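Local coordinates for sgbp-b (Bacteroides uniformis, PDB 7K44), which probably binds xyloglucan at the bacterial cell surface, serving a polysaccharide utilization locus of this gut commensal, at residues 45-56 / 89-99; 138-149 / 173-183. All coordinates share one frame; numbering follows the deposited sequence.

Contact 1 of 2, residues 45-56 / 89-99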
# COMPACT_ATOMS: atom_id res chain seq x y z
N THR A 45 17.37 -22.58 -23.88
CA THR A 45 18.57 -23.39 -23.79
C THR A 45 19.79 -22.50 -23.56
O THR A 45 20.02 -21.54 -24.29
CB THR A 45 18.74 -24.20 -25.08
OG1 THR A 45 17.55 -24.96 -25.31
CG2 THR A 45 19.93 -25.16 -24.96
N GLY A 46 20.55 -22.83 -22.52
CA GLY A 46 21.75 -22.09 -22.19
C GLY A 46 21.55 -20.92 -21.25
O GLY A 46 22.54 -20.36 -20.78
N THR A 47 20.31 -20.53 -20.97
CA THR A 47 20.08 -19.42 -20.05
C THR A 47 20.64 -19.75 -18.67
O THR A 47 20.31 -20.81 -18.12
CB THR A 47 18.58 -19.13 -19.93
OG1 THR A 47 18.09 -18.68 -21.19
CG2 THR A 47 18.35 -18.04 -18.88
N PRO A 48 21.44 -18.88 -18.07
CA PRO A 48 21.95 -19.17 -16.73
C PRO A 48 20.86 -19.07 -15.68
O PRO A 48 20.01 -18.18 -15.72
CB PRO A 48 23.01 -18.08 -16.51
CG PRO A 48 23.30 -17.53 -17.86
CD PRO A 48 22.05 -17.67 -18.65
N LEU A 49 20.88 -20.01 -14.74
CA LEU A 49 20.02 -19.97 -13.56
C LEU A 49 20.89 -20.11 -12.32
O LEU A 49 21.96 -20.72 -12.36
CB LEU A 49 18.98 -21.11 -13.55
CG LEU A 49 17.90 -21.14 -14.63
CD1 LEU A 49 18.35 -21.99 -15.81
CD2 LEU A 49 16.59 -21.69 -14.08
N ARG A 50 20.41 -19.55 -11.21
CA ARG A 50 21.07 -19.77 -9.92
C ARG A 50 20.02 -20.17 -8.90
O ARG A 50 19.10 -19.40 -8.61
CB ARG A 50 21.82 -18.52 -9.46
CG ARG A 50 22.75 -18.79 -8.29
CD ARG A 50 23.38 -17.50 -7.75
NE ARG A 50 24.30 -16.89 -8.70
CZ ARG A 50 24.98 -15.77 -8.45
NH1 ARG A 50 24.83 -15.15 -7.29
NH2 ARG A 50 25.79 -15.26 -9.37
N ILE A 51 20.17 -21.37 -8.33
CA ILE A 51 19.33 -21.79 -7.22
C ILE A 51 19.90 -21.21 -5.93
O ILE A 51 21.07 -21.41 -5.61
CB ILE A 51 19.27 -23.32 -7.13
CG1 ILE A 51 18.77 -23.92 -8.45
CG2 ILE A 51 18.39 -23.75 -5.96
CD1 ILE A 51 18.86 -25.45 -8.48
N VAL A 52 19.06 -20.50 -5.19
CA VAL A 52 19.45 -19.84 -3.94
C VAL A 52 18.71 -20.50 -2.79
O VAL A 52 17.47 -20.55 -2.78
CB VAL A 52 19.15 -18.33 -3.99
CG1 VAL A 52 19.51 -17.68 -2.66
CG2 VAL A 52 19.91 -17.70 -5.13
N GLY A 53 19.46 -21.00 -1.82
CA GLY A 53 18.85 -21.67 -0.69
C GLY A 53 19.82 -21.91 0.44
O GLY A 53 20.37 -20.96 1.00
N GLY A 54 20.05 -23.18 0.77
CA GLY A 54 21.02 -23.51 1.80
C GLY A 54 21.16 -25.01 1.94
O GLY A 54 20.31 -25.79 1.50
N ASN A 55 22.28 -25.39 2.56
CA ASN A 55 22.56 -26.78 2.92
C ASN A 55 22.67 -27.69 1.70
O ASN A 55 22.24 -28.85 1.73
CB ASN A 55 21.54 -27.32 3.93
CG ASN A 55 21.49 -26.50 5.19
OD1 ASN A 55 22.52 -26.06 5.70
ND2 ASN A 55 20.29 -26.28 5.70
N PHE A 56 23.25 -27.18 0.62
CA PHE A 56 23.43 -28.01 -0.56
C PHE A 56 24.67 -28.89 -0.44
O PHE A 56 25.53 -28.88 -1.32
CB PHE A 56 23.49 -27.15 -1.83
CG PHE A 56 22.26 -26.32 -2.07
CD1 PHE A 56 21.00 -26.86 -1.87
CD2 PHE A 56 22.36 -25.01 -2.50
CE1 PHE A 56 19.87 -26.10 -2.09
CE2 PHE A 56 21.23 -24.24 -2.73
CZ PHE A 56 19.97 -24.79 -2.52
N PHE A 89 27.79 -23.35 0.17
CA PHE A 89 26.80 -24.39 -0.14
C PHE A 89 25.37 -23.86 -0.10
O PHE A 89 24.45 -24.53 0.38
CB PHE A 89 26.96 -25.62 0.76
CG PHE A 89 28.29 -26.31 0.65
CD1 PHE A 89 29.36 -25.93 1.44
CD2 PHE A 89 28.47 -27.36 -0.24
CE1 PHE A 89 30.58 -26.56 1.34
CE2 PHE A 89 29.69 -28.00 -0.35
CZ PHE A 89 30.74 -27.60 0.45
N ASP A 90 25.18 -22.64 -0.59
CA ASP A 90 23.84 -22.06 -0.59
C ASP A 90 23.43 -21.48 -1.94
O ASP A 90 22.35 -20.88 -2.03
CB ASP A 90 23.65 -21.05 0.57
CG ASP A 90 24.49 -19.79 0.42
OD1 ASP A 90 25.30 -19.70 -0.53
OD2 ASP A 90 24.32 -18.87 1.25
N GLU A 91 24.24 -21.66 -2.98
CA GLU A 91 23.90 -21.20 -4.32
C GLU A 91 24.46 -22.18 -5.34
O GLU A 91 25.63 -22.57 -5.26
CB GLU A 91 24.43 -19.77 -4.56
CG GLU A 91 23.78 -18.72 -3.66
CD GLU A 91 24.26 -17.30 -3.91
OE1 GLU A 91 25.21 -17.11 -4.71
OE2 GLU A 91 23.69 -16.36 -3.30
N ILE A 92 23.61 -22.62 -6.27
CA ILE A 92 23.99 -23.56 -7.32
C ILE A 92 23.77 -22.88 -8.67
O ILE A 92 22.66 -22.40 -8.95
CB ILE A 92 23.16 -24.85 -7.25
CG1 ILE A 92 23.31 -25.54 -5.90
CG2 ILE A 92 23.57 -25.79 -8.37
CD1 ILE A 92 22.27 -26.63 -5.67
N SER A 93 24.80 -22.87 -9.51
CA SER A 93 24.72 -22.21 -10.81
C SER A 93 24.78 -23.24 -11.93
O SER A 93 25.55 -24.20 -11.86
CB SER A 93 25.86 -21.20 -10.98
OG SER A 93 25.66 -20.09 -10.11
N PHE A 94 23.97 -23.03 -12.97
CA PHE A 94 24.02 -23.88 -14.15
C PHE A 94 23.32 -23.18 -15.31
O PHE A 94 22.53 -22.26 -15.11
CB PHE A 94 23.39 -25.25 -13.90
CG PHE A 94 21.92 -25.20 -13.59
CD1 PHE A 94 21.47 -25.03 -12.29
CD2 PHE A 94 20.98 -25.31 -14.61
CE1 PHE A 94 20.11 -24.98 -12.00
CE2 PHE A 94 19.62 -25.26 -14.33
CZ PHE A 94 19.18 -25.10 -13.02
N ASN A 95 23.58 -23.68 -16.52
CA ASN A 95 22.92 -23.19 -17.73
C ASN A 95 21.78 -24.13 -18.10
O ASN A 95 21.91 -25.35 -17.97
CB ASN A 95 23.92 -23.09 -18.88
CG ASN A 95 25.02 -22.09 -18.60
OD1 ASN A 95 24.81 -21.13 -17.86
ND2 ASN A 95 26.19 -22.31 -19.17
N ALA A 96 20.66 -23.56 -18.54
CA ALA A 96 19.46 -24.35 -18.76
C ALA A 96 19.73 -25.43 -19.81
O ALA A 96 20.24 -25.11 -20.90
CB ALA A 96 18.32 -23.47 -19.25
N PRO A 97 19.40 -26.69 -19.54
CA PRO A 97 19.59 -27.74 -20.55
C PRO A 97 18.62 -27.58 -21.71
O PRO A 97 17.60 -26.89 -21.63
CB PRO A 97 19.31 -29.03 -19.77
CG PRO A 97 18.45 -28.60 -18.61
CD PRO A 97 18.90 -27.21 -18.26
N ALA A 98 18.97 -28.24 -22.82
CA ALA A 98 18.07 -28.28 -23.96
C ALA A 98 16.85 -29.13 -23.64
O ALA A 98 16.87 -30.00 -22.76
CB ALA A 98 18.79 -28.84 -25.19
N GLY A 99 15.76 -28.86 -24.36
CA GLY A 99 14.53 -29.61 -24.15
C GLY A 99 13.88 -29.34 -22.82
O GLY A 99 13.27 -30.25 -22.24
O HOH W 1 15.80 -25.60 -23.24
O HOH W 2 25.52 -17.45 -11.25
O HOH W 3 22.74 -14.56 -5.00

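Contact 2 of 2, residues 138-149 / 173-183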
# COMPACT_ATOMS: atom_id res chain seq x y z
N THR A 138 3.67 13.83 -2.73
CA THR A 138 4.93 13.85 -3.47
C THR A 138 6.12 13.87 -2.51
O THR A 138 6.14 14.63 -1.54
CB THR A 138 4.97 15.06 -4.40
OG1 THR A 138 3.99 14.90 -5.43
CG2 THR A 138 6.36 15.25 -5.04
N GLY A 139 7.10 13.00 -2.78
CA GLY A 139 8.26 12.90 -1.94
C GLY A 139 8.20 11.82 -0.88
O GLY A 139 9.25 11.45 -0.35
N THR A 140 7.02 11.29 -0.59
CA THR A 140 6.88 10.25 0.41
C THR A 140 7.12 8.88 -0.24
O THR A 140 7.18 8.76 -1.46
CB THR A 140 5.51 10.29 1.10
OG1 THR A 140 4.47 9.95 0.16
CG2 THR A 140 5.25 11.68 1.68
N THR A 141 7.25 7.86 0.60
CA THR A 141 7.49 6.51 0.13
C THR A 141 6.16 5.76 0.01
O THR A 141 5.38 5.71 0.96
CB THR A 141 8.43 5.77 1.09
OG1 THR A 141 9.67 6.48 1.15
CG2 THR A 141 8.69 4.36 0.59
N VAL A 142 5.92 5.19 -1.17
CA VAL A 142 4.72 4.43 -1.46
C VAL A 142 5.11 2.96 -1.43
O VAL A 142 6.19 2.61 -1.91
CB VAL A 142 4.19 4.81 -2.85
CG1 VAL A 142 2.88 4.10 -3.13
CG2 VAL A 142 4.06 6.32 -3.01
N THR A 143 4.26 2.12 -0.86
CA THR A 143 4.49 0.68 -0.83
C THR A 143 3.40 -0.01 -1.63
O THR A 143 2.22 0.37 -1.54
CB THR A 143 4.49 0.16 0.61
OG1 THR A 143 5.49 0.87 1.36
CG2 THR A 143 4.84 -1.32 0.65
N VAL A 144 3.78 -1.01 -2.43
CA VAL A 144 2.83 -1.77 -3.24
C VAL A 144 3.04 -3.25 -2.95
O VAL A 144 4.18 -3.71 -2.92
CB VAL A 144 3.02 -1.49 -4.75
CG1 VAL A 144 1.96 -2.22 -5.57
CG2 VAL A 144 2.97 0.01 -5.03
N LEU A 145 1.95 -3.97 -2.72
CA LEU A 145 1.97 -5.42 -2.57
C LEU A 145 1.40 -6.06 -3.83
O LEU A 145 0.44 -5.56 -4.41
CB LEU A 145 1.13 -5.89 -1.38
CG LEU A 145 1.46 -5.37 0.01
CD1 LEU A 145 0.73 -6.18 1.06
CD2 LEU A 145 2.94 -5.43 0.23
N GLY A 146 2.00 -7.17 -4.24
CA GLY A 146 1.49 -7.85 -5.42
C GLY A 146 2.30 -9.10 -5.70
O GLY A 146 2.86 -9.69 -4.78
N GLN A 147 2.36 -9.51 -6.96
CA GLN A 147 3.12 -10.70 -7.34
C GLN A 147 3.84 -10.43 -8.64
O GLN A 147 3.37 -9.66 -9.49
CB GLN A 147 2.21 -11.92 -7.52
CG GLN A 147 1.45 -12.35 -6.26
CD GLN A 147 2.37 -12.88 -5.17
OE1 GLN A 147 3.47 -13.36 -5.45
NE2 GLN A 147 1.92 -12.81 -3.93
N ASN A 148 4.99 -11.09 -8.81
CA ASN A 148 5.73 -11.10 -10.07
C ASN A 148 6.26 -9.73 -10.48
O ASN A 148 6.14 -9.30 -11.63
CB ASN A 148 4.92 -11.78 -11.18
CG ASN A 148 4.62 -13.21 -10.84
OD1 ASN A 148 5.53 -14.01 -10.68
ND2 ASN A 148 3.34 -13.52 -10.67
N PHE A 149 6.88 -9.05 -9.52
CA PHE A 149 7.50 -7.74 -9.73
C PHE A 149 8.93 -7.81 -10.28
O PHE A 149 9.67 -6.83 -10.20
CB PHE A 149 7.49 -6.93 -8.42
CG PHE A 149 6.12 -6.49 -7.95
CD1 PHE A 149 5.05 -6.40 -8.83
CD2 PHE A 149 5.92 -6.15 -6.62
CE1 PHE A 149 3.80 -5.98 -8.38
CE2 PHE A 149 4.68 -5.72 -6.16
CZ PHE A 149 3.61 -5.63 -7.04
N ASN A 173 9.77 -10.72 -4.91
CA ASN A 173 9.11 -9.99 -5.99
C ASN A 173 7.63 -9.75 -5.72
O ASN A 173 6.82 -9.67 -6.65
CB ASN A 173 9.34 -10.65 -7.36
CG ASN A 173 10.81 -10.74 -7.73
OD1 ASN A 173 11.35 -11.83 -7.89
ND2 ASN A 173 11.45 -9.59 -7.86
N ASP A 174 7.25 -9.64 -4.44
CA ASP A 174 5.86 -9.46 -4.05
C ASP A 174 5.62 -8.15 -3.31
O ASP A 174 4.51 -7.93 -2.80
CB ASP A 174 5.36 -10.63 -3.20
CG ASP A 174 6.17 -10.82 -1.93
OD1 ASP A 174 7.17 -10.09 -1.75
OD2 ASP A 174 5.81 -11.69 -1.12
N MET A 175 6.62 -7.28 -3.24
CA MET A 175 6.50 -6.01 -2.54
C MET A 175 7.51 -5.05 -3.13
O MET A 175 8.63 -5.44 -3.47
CB MET A 175 6.77 -6.19 -1.04
CG MET A 175 6.29 -5.04 -0.18
SD MET A 175 7.56 -4.42 0.93
CE MET A 175 8.59 -3.57 -0.24
N LEU A 176 7.11 -3.79 -3.28
CA LEU A 176 8.08 -2.79 -3.70
C LEU A 176 7.75 -1.47 -3.03
O LEU A 176 6.63 -1.25 -2.57
CB LEU A 176 8.20 -2.65 -5.23
CG LEU A 176 6.99 -2.24 -6.05
CD1 LEU A 176 6.74 -0.75 -5.96
CD2 LEU A 176 7.17 -2.64 -7.50
N THR A 177 8.76 -0.61 -2.97
CA THR A 177 8.58 0.76 -2.54
C THR A 177 9.17 1.69 -3.60
O THR A 177 10.08 1.32 -4.34
CB THR A 177 9.25 1.05 -1.19
OG1 THR A 177 10.65 0.82 -1.29
CG2 THR A 177 8.67 0.17 -0.12
N PHE A 178 8.62 2.90 -3.66
CA PHE A 178 9.16 3.94 -4.53
C PHE A 178 8.84 5.29 -3.92
O PHE A 178 8.00 5.41 -3.03
CB PHE A 178 8.64 3.84 -5.97
CG PHE A 178 7.15 4.05 -6.12
CD1 PHE A 178 6.64 5.33 -6.33
CD2 PHE A 178 6.26 2.98 -6.07
CE1 PHE A 178 5.26 5.54 -6.47
CE2 PHE A 178 4.88 3.18 -6.22
CZ PHE A 178 4.39 4.47 -6.42
N THR A 179 9.51 6.33 -4.42
CA THR A 179 9.23 7.69 -4.01
C THR A 179 8.17 8.28 -4.93
O THR A 179 8.29 8.22 -6.15
CB THR A 179 10.50 8.54 -4.06
OG1 THR A 179 11.48 7.97 -3.19
CG2 THR A 179 10.19 9.99 -3.65
N MET A 180 7.14 8.84 -4.33
CA MET A 180 6.07 9.41 -5.12
C MET A 180 6.59 10.61 -5.89
O MET A 180 7.16 11.53 -5.29
CB MET A 180 4.93 9.84 -4.19
CG MET A 180 3.79 10.54 -4.89
SD MET A 180 2.88 9.39 -5.94
CE MET A 180 1.85 10.57 -6.79
N PRO A 181 6.42 10.64 -7.21
CA PRO A 181 6.87 11.80 -7.99
C PRO A 181 5.88 12.95 -7.92
O PRO A 181 4.96 12.94 -7.10
CB PRO A 181 6.95 11.23 -9.41
CG PRO A 181 5.89 10.17 -9.44
CD PRO A 181 5.87 9.56 -8.06
N ARG A 182 6.07 13.96 -8.78
CA ARG A 182 5.10 15.03 -8.92
C ARG A 182 3.71 14.46 -9.14
O ARG A 182 3.55 13.47 -9.87
CB ARG A 182 5.48 15.91 -10.11
CG ARG A 182 4.74 17.23 -10.16
CD ARG A 182 5.57 18.27 -10.90
NE ARG A 182 5.27 18.26 -12.33
CZ ARG A 182 6.01 17.63 -13.24
NH1 ARG A 182 7.10 16.96 -12.88
NH2 ARG A 182 5.67 17.68 -14.53
N ALA A 183 2.72 15.09 -8.53
CA ALA A 183 1.37 14.55 -8.52
C ALA A 183 0.79 14.50 -9.93
O ALA A 183 1.02 15.40 -10.74
CB ALA A 183 0.48 15.44 -7.65
O HOH W 4 3.26 17.51 -6.64
O HOH W 5 11.26 6.22 -1.39

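Contact 1 of 2, residues 45-56 / 89-99
Phe94 holds CG between its own backbone N and carbonyl carbon (chi1 64°), a torsion that swings the ring back against the partner strand: Leu49 CB stands over one face, and Ile51 arrives at the rim close to the ring plane, with Ile51 CD1 3.8 Å from Phe94 CE1. Leu49 CD1 continues past the ring to Ala96 CB at 3.7 Å. In Ile92, CG1 lies anti to the carbonyl carbon and the chain then runs extended, carrying CD1 over the Phe56 ring. This is a CH-pi contact, since Ile92 CD1 is 3.7 Å from the Phe56 ring centroid and 19° off the ring normal. Gly54 O meets the opposite face of the same ring, and a CB on Gly53 would collide with Phe56 CZ.

Strands 48-54 and 91-95 are the antiparallel central pair of a four-stranded sheet, consistent with an immunoglobulin-like sandwich; Val108 of the facing sheet touches Ile51, Phe56 and Ile92. Leu49/Phe94 and Ile51/Ile92 are the hydrogen-bonded pairs, with Leu49 N to Phe94 O at 2.8 Å. Beyond the strands, Phe56 N is bonded to Phe89 O at 2.9 Å.

The face bearing Arg50, Glu91 and Ser93 is largely polar, though Pro48 and Val52 share it. Arg50 brings NH1 to 3.3 Å from Glu91 OE1 in a salt bridge, but guanidinium and carboxylate planes are 34° apart, so the two groups do not lie flat together. One water, in the guanidinium plane, links Arg50 NE to Ser93 OG; another donates to Glu91 OE2 and accepts a weak bond from Arg50 NH1.

Contact 2 of 2, residues 138-149 / 173-183
Val142 and Phe178 lie side by side and point the same way, with Val142 CB over one face of the ring, offset toward the rim: it is 3.8 Å from the Phe178 ring centroid and 19° off its normal, a CH-pi contact. The two methyls of Val142 splay beyond the rim, CG1 lying 3.6 Å from Phe178 CZ and CG2 3.7 Å from Phe178 CE1. Val144 comes instead at the edge, near the ring plane, with Val144 CG2 3.9 Å from Phe178 CE2. CG of Phe178 sits between its backbone N and carbonyl carbon (chi1 64°), which brings the ring back toward both valines. With an alanine in place of Phe178, Val142 would probably lose the ring that its CB covers and its methyls border, and Val144 and Met157 of the facing sheet would each be likely to lose a packing partner.

Val144 and Leu176 also run alongside each other, while the second branch of Leu176 covers a different ring: Leu176 CD2 is 4.1 Å from the Phe149 centroid, again over the face. Gln147 N lies over the opposite face, and a CB on Gly146 would strike Phe149 CZ. These strands, 141-147 and 175-179, are the antiparallel middle pair of one sheet of the IPT/TIG domain, an immunoglobulin-like fold; Ile152, Ile155 and Met157 of strand 152-157 pack on Leu176, Phe178 and Met180 from the second sheet.

The face of Thr141, Thr143, Thr177 and Thr179 also carries Leu145 and Met175. Thr141 CG2 is 3.8 Å from Thr177 CB, and Thr143 OG1 faces Thr177 CG2. Past the strand end, Thr138 OG1 donates to Pro181 O at 2.8 Å, tilted 32° from the carbonyl plane; a water donates to that hydroxyl and accepts from Ala183 N.

Overall arrangement
Contacts 1 and 2 repeat one design in successive domains that are probably both immunoglobulin-like. Each pairs the second and fourth strands of a four-stranded sheet ordered 1-2-4-3, and each brings the CZ end of a phenylalanine beyond the first strand against a glycine. They do not touch: their centres are 30 Å apart, their nearest atoms about 11 Å. Both are partly buried, with an apolar face turned to the opposing sheet. The centre of contact 1 lies about 33 Å from the centre of the chain, and its outer face carries a salt bridge with waters; that of contact 2 lies about 8 Å away, its outer face is rich in threonine, and its Leu145 touches Phe322, much later in the chain.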